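Local coordinates for protein formiminoglutamase (Trypanosoma cruzi, PDB 4MYK) that is a manganese metalloenzyme of the arginase family that acts as a formiminoglutamase, hydrolysing N-formimino-L-glutamate, at residues Thr13-Gln25 with Arg60-Leu72. The protein carries 1 engineered substitution. Residues are numbered along the deposited sequence; the frame is centred on the assembly and turned at random.
Sequences TDDPRLLSLFSAQ and RFFLQRLGSVNNL
Arg17 NH1 donates to Arg65 O at 2.7 Å, with an N-H...O angle of 156° and the oxygen near the guanidinium plane. An extended chain from CG to NE carries the group past the carbonyls of Leu66 and Gly67 to reach it. Arg17 NE forms a salt bridge with Asp15 OD2, approaching it from above the carboxylate plane. With chi1 at -178°, the Asp15 carboxylate swings away from its own backbone N, and OD1 comes within 3.0 Å of Ser68 OG; this hydroxyl donates on the syn side of the carboxylate. Asp15 thus links Arg17 to Ser68, and the guanidinium is held by Arg65 O and, more loosely, by Asp15 OD2.

Among backbone bonds, Val69 N donates to Pro16 O at 3.1 Å, while Leu18 N reaches Leu66 O weakly. One water accepts from Leu19 N and donates to Leu63 O and Leu66 O, bridging the two segments.

In this arginase/deacetylase α/β fold the contact lies away from the manganese site, joining the N-terminal loop before strand 32-37 to the connection between helix 55-63 and strand 70-71. The apolar side continues into the fold: Leu18, Leu21 and Phe22 also touch Leu83 on strand 83-88, at the edge of the parallel sheet within this chain.

Leu21 and Val69 run antiparallel alongside one another, Leu21 CG 3.7 Å from Val69 CG1. Val69 CG1 also touches Arg17 O, which accepts from both N and OG of Ser20. Leu63 CD2 meets Phe22 CZ obliquely at 3.7 Å. On a more exposed flank, the Leu19 CD1 methyl lies 3.6 Å from the amide oxygen Gln64 OE1.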
ATOM      1  N   THR A  13     -25.482  17.647  13.317  1.00 47.27           N
ATOM      2  CA  THR A  13     -25.137  16.622  14.293  1.00 45.94           C
ATOM      3  C   THR A  13     -23.967  17.089  15.140  1.00 46.80           C
ATOM      4  O   THR A  13     -23.640  18.277  15.165  1.00 45.77           O
ATOM      5  CB  THR A  13     -24.756  15.284  13.605  1.00 52.83           C
ATOM      6  OG1 THR A  13     -24.111  15.548  12.349  1.00 46.95           O
ATOM      7  CG2 THR A  13     -25.993  14.412  13.368  1.00 51.44           C
ATOM      8  N   ASP A  14     -23.333  16.153  15.833  1.00 38.77           N
ATOM      9  CA  ASP A  14     -22.104  16.449  16.551  1.00 40.86           C
ATOM     10  C   ASP A  14     -20.916  16.608  15.587  1.00 41.70           C
ATOM     11  O   ASP A  14     -19.809  16.971  15.994  1.00 37.39           O
ATOM     12  CB  ASP A  14     -21.823  15.347  17.581  1.00 45.73           C
ATOM     13  CG  ASP A  14     -22.149  13.944  17.056  1.00 48.85           C
ATOM     14  OD1 ASP A  14     -22.355  13.781  15.829  1.00 47.08           O
ATOM     15  OD2 ASP A  14     -22.197  12.998  17.879  1.00 48.68           O
ATOM     16  N   ASP A  15     -21.158  16.361  14.302  1.00 39.28           N
ATOM     17  CA  ASP A  15     -20.070  16.211  13.341  1.00 39.30           C
ATOM     18  C   ASP A  15     -20.514  16.654  11.947  1.00 35.84           C
ATOM     19  O   ASP A  15     -20.771  15.819  11.082  1.00 38.90           O
ATOM     20  CB  ASP A  15     -19.603  14.737  13.330  1.00 37.28           C
ATOM     21  CG  ASP A  15     -18.420  14.482  12.395  1.00 35.26           C
ATOM     22  OD1 ASP A  15     -17.907  15.441  11.785  1.00 37.91           O
ATOM     23  OD2 ASP A  15     -17.997  13.311  12.274  1.00 38.66           O
ATOM     24  N   PRO A  16     -20.618  17.974  11.730  1.00 33.73           N
ATOM     25  CA  PRO A  16     -20.984  18.520  10.418  1.00 26.79           C
ATOM     26  C   PRO A  16     -19.923  18.193   9.382  1.00 27.59           C
ATOM     27  O   PRO A  16     -18.740  18.421   9.650  1.00 24.63           O
ATOM     28  CB  PRO A  16     -20.998  20.030  10.658  1.00 26.45           C
ATOM     29  CG  PRO A  16     -21.186  20.178  12.114  1.00 32.07           C
ATOM     30  CD  PRO A  16     -20.479  19.025  12.746  1.00 32.71           C
ATOM     31  N   ARG A  17     -20.336  17.681   8.223  1.00 24.19           N
ATOM     32  CA  ARG A  17     -19.389  17.343   7.164  1.00 23.45           C
ATOM     33  C   ARG A  17     -19.634  18.110   5.863  1.00 18.46           C
ATOM     34  O   ARG A  17     -20.372  19.079   5.849  1.00 20.59           O
ATOM     35  CB  ARG A  17     -19.347  15.835   6.937  1.00 21.95           C
ATOM     36  CG  ARG A  17     -18.758  15.093   8.126  1.00 23.43           C
ATOM     37  CD  ARG A  17     -18.760  13.594   7.922  1.00 26.76           C
ATOM     38  NE  ARG A  17     -18.054  12.917   9.007  1.00 34.47           N
ATOM     39  CZ  ARG A  17     -17.598  11.667   8.945  1.00 39.40           C
ATOM     40  NH1 ARG A  17     -17.771  10.944   7.844  1.00 35.75           N
ATOM     41  NH2 ARG A  17     -16.963  11.140   9.988  1.00 36.91           N
ATOM     42  N   LEU A  18     -18.990  17.690   4.780  1.00 19.00           N
ATOM     43  CA  LEU A  18     -19.046  18.434   3.520  1.00 19.77           C
ATOM     44  C   LEU A  18     -20.466  18.751   3.096  1.00 18.41           C
ATOM     45  O   LEU A  18     -20.737  19.837   2.589  1.00 18.81           O
ATOM     46  CB  LEU A  18     -18.312  17.688   2.399  1.00 19.76           C
ATOM     47  CG  LEU A  18     -16.781  17.791   2.391  1.00 22.60           C
ATOM     48  CD1 LEU A  18     -16.166  16.622   1.646  1.00 18.91           C
ATOM     49  CD2 LEU A  18     -16.336  19.112   1.790  1.00 21.74           C
ATOM     50  N   LEU A  19     -21.367  17.798   3.304  1.00 18.98           N
ATOM     51  CA  LEU A  19     -22.783  17.989   2.983  1.00 18.26           C
ATOM     52  C   LEU A  19     -23.371  19.302   3.544  1.00 22.75           C
ATOM     53  O   LEU A  19     -24.165  19.971   2.878  1.00 23.54           O
ATOM     54  CB  LEU A  19     -23.592  16.787   3.461  1.00 20.71           C
ATOM     55  CG  LEU A  19     -25.038  16.714   2.991  1.00 20.87           C
ATOM     56  CD1 LEU A  19     -25.093  16.951   1.497  1.00 23.73           C
ATOM     57  CD2 LEU A  19     -25.635  15.375   3.353  1.00 18.82           C
ATOM     58  N   SER A  20     -22.954  19.688   4.747  1.00 22.58           N
ATOM     59  CA  SER A  20     -23.471  20.898   5.406  1.00 23.03           C
ATOM     60  C   SER A  20     -23.069  22.231   4.752  1.00 28.63           C
ATOM     61  O   SER A  20     -23.655  23.275   5.049  1.00 29.03           O
ATOM     62  CB  SER A  20     -23.062  20.909   6.877  1.00 21.17           C
ATOM     63  OG  SER A  20     -21.654  20.963   6.995  1.00 21.87           O
ATOM     64  N   LEU A  21     -22.071  22.197   3.872  1.00 24.79           N
ATOM     65  CA  LEU A  21     -21.599  23.404   3.195  1.00 25.00           C
ATOM     66  C   LEU A  21     -22.435  23.703   1.952  1.00 24.38           C
ATOM     67  O   LEU A  21     -22.339  24.790   1.377  1.00 25.58           O
ATOM     68  CB  LEU A  21     -20.121  23.261   2.820  1.00 25.58           C
ATOM     69  CG  LEU A  21     -19.169  22.924   3.970  1.00 23.38           C
ATOM     70  CD1 LEU A  21     -17.793  22.574   3.449  1.00 18.60           C
ATOM     71  CD2 LEU A  21     -19.108  24.083   4.938  1.00 24.75           C
ATOM     72  N   PHE A  22     -23.248  22.724   1.545  1.00 26.32           N
ATOM     73  CA  PHE A  22     -24.185  22.877   0.431  1.00 22.96           C
ATOM     74  C   PHE A  22     -25.448  23.633   0.863  1.00 24.48           C
ATOM     75  O   PHE A  22     -26.564  23.129   0.762  1.00 23.90           O
ATOM     76  CB  PHE A  22     -24.550  21.506  -0.137  1.00 23.16           C
ATOM     77  CG  PHE A  22     -23.445  20.869  -0.935  1.00 21.15           C
ATOM     78  CD1 PHE A  22     -22.501  20.069  -0.317  1.00 21.14           C
ATOM     79  CD2 PHE A  22     -23.351  21.075  -2.308  1.00 20.00           C
ATOM     80  CE1 PHE A  22     -21.475  19.480  -1.055  1.00 22.59           C
ATOM     81  CE2 PHE A  22     -22.336  20.496  -3.048  1.00 21.23           C
ATOM     82  CZ  PHE A  22     -21.392  19.700  -2.421  1.00 21.89           C
ATOM     83  N   SER A  23     -25.242  24.850   1.349  1.00 28.47           N
ATOM     84  CA  SER A  23     -26.307  25.698   1.870  1.00 29.11           C
ATOM     85  C   SER A  23     -26.631  26.821   0.877  1.00 33.26           C
ATOM     86  O   SER A  23     -27.583  27.580   1.066  1.00 40.62           O
ATOM     87  CB  SER A  23     -25.874  26.292   3.209  1.00 26.77           C
ATOM     88  OG  SER A  23     -24.645  26.985   3.071  1.00 30.15           O
ATOM     89  N   ALA A  24     -25.825  26.917  -0.175  1.00 32.76           N
ATOM     90  CA  ALA A  24     -26.062  27.861  -1.253  1.00 36.78           C
ATOM     91  C   ALA A  24     -27.318  27.451  -2.017  1.00 38.56           C
ATOM     92  O   ALA A  24     -27.366  26.376  -2.607  1.00 41.38           O
ATOM     93  CB  ALA A  24     -24.846  27.906  -2.191  1.00 31.57           C
ATOM     94  N   GLN A  25     -28.342  28.296  -1.998  1.00 40.03           N
ATOM     95  CA  GLN A  25     -29.577  27.979  -2.712  1.00 40.29           C
ATOM     96  C   GLN A  25     -29.407  28.164  -4.214  1.00 37.22           C
ATOM     97  O   GLN A  25     -29.880  27.345  -5.001  1.00 36.49           O
ATOM     98  CB  GLN A  25     -30.742  28.835  -2.202  1.00 44.15           C
ATOM     99  CG  GLN A  25     -31.183  28.524  -0.769  1.00 52.81           C
ATOM    100  CD  GLN A  25     -32.257  27.437  -0.683  1.00 57.51           C
ATOM    101  OE1 GLN A  25     -33.034  27.398   0.274  1.00 59.64           O
ATOM    102  NE2 GLN A  25     -32.309  26.557  -1.685  1.00 49.64           N
ATOM    103  N   ARG A  60     -20.128  11.289  -5.724  1.00 18.99           N
ATOM    104  CA  ARG A  60     -21.298  11.901  -5.070  1.00 17.81           C
ATOM    105  C   ARG A  60     -21.786  11.097  -3.884  1.00 18.93           C
ATOM    106  O   ARG A  60     -22.242  11.661  -2.887  1.00 18.49           O
ATOM    107  CB  ARG A  60     -22.461  12.098  -6.046  1.00 19.72           C
ATOM    108  CG  ARG A  60     -22.298  13.314  -6.926  1.00 16.94           C
ATOM    109  CD  ARG A  60     -23.529  13.641  -7.743  1.00 17.76           C
ATOM    110  NE  ARG A  60     -23.293  14.865  -8.495  1.00 18.30           N
ATOM    111  CZ  ARG A  60     -22.914  14.896  -9.767  1.00 18.76           C
ATOM    112  NH1 ARG A  60     -22.771  13.766 -10.439  1.00 18.25           N
ATOM    113  NH2 ARG A  60     -22.699  16.055 -10.370  1.00 16.12           N
ATOM    114  N   PHE A  61     -21.690   9.778  -3.999  1.00 16.91           N
ATOM    115  CA  PHE A  61     -22.095   8.906  -2.913  1.00 17.09           C
ATOM    116  C   PHE A  61     -21.343   9.264  -1.641  1.00 19.40           C
ATOM    117  O   PHE A  61     -21.950   9.488  -0.591  1.00 20.57           O
ATOM    118  CB  PHE A  61     -21.855   7.438  -3.260  1.00 17.43           C
ATOM    119  CG  PHE A  61     -22.394   6.488  -2.229  1.00 20.36           C
ATOM    120  CD1 PHE A  61     -21.602   6.066  -1.172  1.00 21.33           C
ATOM    121  CD2 PHE A  61     -23.701   6.029  -2.307  1.00 20.89           C
ATOM    122  CE1 PHE A  61     -22.103   5.197  -0.225  1.00 19.67           C
ATOM    123  CE2 PHE A  61     -24.203   5.161  -1.353  1.00 22.52           C
ATOM    124  CZ  PHE A  61     -23.405   4.750  -0.317  1.00 21.14           C
ATOM    125  N   PHE A  62     -20.019   9.328  -1.738  1.00 19.25           N
ATOM    126  CA  PHE A  62     -19.198   9.598  -0.565  1.00 18.38           C
ATOM    127  C   PHE A  62     -19.192  11.076  -0.211  1.00 17.53           C
ATOM    128  O   PHE A  62     -18.964  11.445   0.937  1.00 17.64           O
ATOM    129  CB  PHE A  62     -17.798   8.982  -0.720  1.00 14.44           C
ATOM    130  CG  PHE A  62     -17.822   7.476  -0.681  1.00 18.41           C
ATOM    131  CD1 PHE A  62     -17.807   6.801   0.535  1.00 21.32           C
ATOM    132  CD2 PHE A  62     -17.937   6.732  -1.853  1.00 19.86           C
ATOM    133  CE1 PHE A  62     -17.872   5.408   0.581  1.00 25.67           C
ATOM    134  CE2 PHE A  62     -18.007   5.345  -1.814  1.00 19.68           C
ATOM    135  CZ  PHE A  62     -17.974   4.685  -0.596  1.00 22.21           C
ATOM    136  N   LEU A  63     -19.485  11.914  -1.197  1.00 15.91           N
ATOM    137  CA  LEU A  63     -19.621  13.345  -0.959  1.00 19.21           C
ATOM    138  C   LEU A  63     -20.655  13.615   0.127  1.00 19.14           C
ATOM    139  O   LEU A  63     -20.492  14.534   0.947  1.00 17.75           O
ATOM    140  CB  LEU A  63     -20.033  14.076  -2.239  1.00 16.81           C
ATOM    141  CG  LEU A  63     -20.229  15.588  -2.074  1.00 18.67           C
ATOM    142  CD1 LEU A  63     -18.906  16.318  -1.802  1.00 16.61           C
ATOM    143  CD2 LEU A  63     -20.917  16.166  -3.296  1.00 20.96           C
ATOM    144  N   GLN A  64     -21.724  12.819   0.128  1.00 18.73           N
ATOM    145  CA  GLN A  64     -22.812  13.013   1.088  1.00 22.09           C
ATOM    146  C   GLN A  64     -22.401  12.578   2.489  1.00 19.49           C
ATOM    147  O   GLN A  64     -23.139  12.802   3.434  1.00 19.92           O
ATOM    148  CB  GLN A  64     -24.075  12.233   0.692  1.00 22.66           C
ATOM    149  CG  GLN A  64     -24.357  12.129  -0.782  1.00 20.47           C
ATOM    150  CD  GLN A  64     -24.646  13.465  -1.423  1.00 28.61           C
ATOM    151  OE1 GLN A  64     -25.378  14.287  -0.873  1.00 28.16           O
ATOM    152  NE2 GLN A  64     -24.076  13.687  -2.608  1.00 30.89           N
ATOM    153  N   ARG A  65     -21.222  11.975   2.619  1.00 19.51           N
ATOM    154  CA  ARG A  65     -20.858  11.263   3.840  1.00 18.69           C
ATOM    155  C   ARG A  65     -19.546  11.659   4.519  1.00 21.98           C
ATOM    156  O   ARG A  65     -19.354  11.362   5.691  1.00 22.40           O
ATOM    157  CB  ARG A  65     -20.807   9.769   3.549  1.00 16.92           C
ATOM    158  CG  ARG A  65     -22.117   9.199   3.098  1.00 20.20           C
ATOM    159  CD  ARG A  65     -21.966   7.788   2.565  1.00 24.89           C
ATOM    160  NE  ARG A  65     -23.270   7.147   2.454  1.00 26.42           N
ATOM    161  CZ  ARG A  65     -24.149   7.408   1.489  1.00 27.17           C
ATOM    162  NH1 ARG A  65     -23.855   8.297   0.550  1.00 22.31           N
ATOM    163  NH2 ARG A  65     -25.322   6.782   1.465  1.00 27.27           N
ATOM    164  N   LEU A  66     -18.633  12.301   3.803  1.00 18.84           N
ATOM    165  CA  LEU A  66     -17.282  12.442   4.331  1.00 20.08           C
ATOM    166  C   LEU A  66     -16.876  13.887   4.599  1.00 20.22           C
ATOM    167  O   LEU A  66     -17.483  14.822   4.081  1.00 19.52           O
ATOM    168  CB  LEU A  66     -16.266  11.802   3.378  1.00 20.02           C
ATOM    169  CG  LEU A  66     -16.519  10.355   2.949  1.00 19.25           C
ATOM    170  CD1 LEU A  66     -15.377   9.852   2.111  1.00 16.34           C
ATOM    171  CD2 LEU A  66     -16.701   9.487   4.180  1.00 21.43           C
ATOM    172  N   GLY A  67     -15.849  14.044   5.432  1.00 23.25           N
ATOM    173  CA  GLY A  67     -15.107  15.290   5.564  1.00 23.61           C
ATOM    174  C   GLY A  67     -15.572  16.297   6.601  1.00 19.57           C
ATOM    175  O   GLY A  67     -16.347  17.189   6.285  1.00 20.56           O
ATOM    176  N   SER A  68     -15.077  16.189   7.827  1.00 19.11           N
ATOM    177  CA  SER A  68     -15.433  17.158   8.853  1.00 21.71           C
ATOM    178  C   SER A  68     -15.076  18.583   8.426  1.00 21.11           C
ATOM    179  O   SER A  68     -13.915  18.874   8.142  1.00 20.73           O
ATOM    180  CB  SER A  68     -14.748  16.809  10.178  1.00 27.47           C
ATOM    181  OG  SER A  68     -15.116  15.511  10.615  1.00 27.83           O
ATOM    182  N   VAL A  69     -16.077  19.468   8.380  1.00 22.43           N
ATOM    183  CA  VAL A  69     -15.857  20.866   7.977  1.00 21.51           C
ATOM    184  C   VAL A  69     -14.851  21.596   8.873  1.00 20.60           C
ATOM    185  O   VAL A  69     -14.076  22.427   8.399  1.00 19.92           O
ATOM    186  CB  VAL A  69     -17.172  21.667   7.903  1.00 23.28           C
ATOM    187  CG1 VAL A  69     -18.143  20.977   6.965  1.00 25.56           C
ATOM    188  CG2 VAL A  69     -17.788  21.820   9.277  1.00 30.06           C
ATOM    189  N   ASN A  70     -14.854  21.286  10.166  1.00 22.09           N
ATOM    190  CA  ASN A  70     -13.785  21.777  11.020  1.00 21.05           C
ATOM    191  C   ASN A  70     -12.802  20.674  11.333  1.00 20.37           C
ATOM    192  O   ASN A  70     -13.138  19.703  12.013  1.00 21.47           O
ATOM    193  CB  ASN A  70     -14.322  22.379  12.308  1.00 27.58           C
ATOM    194  CG  ASN A  70     -13.277  23.197  13.047  1.00 23.77           C
ATOM    195  OD1 ASN A  70     -12.157  23.394  12.566  1.00 20.56           O
ATOM    196  ND2 ASN A  70     -13.647  23.686  14.223  1.00 24.06           N
ATOM    197  N   ASN A  71     -11.591  20.828  10.808  1.00 20.02           N
ATOM    198  CA  ASN A  71     -10.543  19.841  10.953  1.00 17.85           C
ATOM    199  C   ASN A  71      -9.536  20.346  11.971  1.00 20.91           C
ATOM    200  O   ASN A  71      -8.822  21.318  11.726  1.00 21.04           O
ATOM    201  CB  ASN A  71      -9.862  19.603   9.606  1.00 16.85           C
ATOM    202  CG  ASN A  71      -8.791  18.526   9.670  1.00 18.69           C
ATOM    203  OD1 ASN A  71      -7.960  18.508  10.574  1.00 17.13           O
ATOM    204  ND2 ASN A  71      -8.803  17.623   8.698  1.00 20.13           N
ATOM    205  N   LEU A  72      -9.477  19.684  13.116  1.00 17.70           N
ATOM    206  CA  LEU A  72      -8.646  20.172  14.202  1.00 19.51           C
ATOM    207  C   LEU A  72      -7.247  19.619  14.161  1.00 19.17           C
ATOM    208  O   LEU A  72      -6.402  19.990  14.969  1.00 23.12           O
ATOM    209  CB  LEU A  72      -9.295  19.879  15.541  1.00 22.23           C
ATOM    210  CG  LEU A  72     -10.302  20.978  15.871  1.00 28.76           C
ATOM    211  CD1 LEU A  72     -11.538  20.385  16.511  1.00 27.54           C
ATOM    212  CD2 LEU A  72      -9.656  22.064  16.737  1.00 27.74           C
TER
HETATM  213  O   HOH W   1     -20.407  15.044   3.667  1.00 17.38           O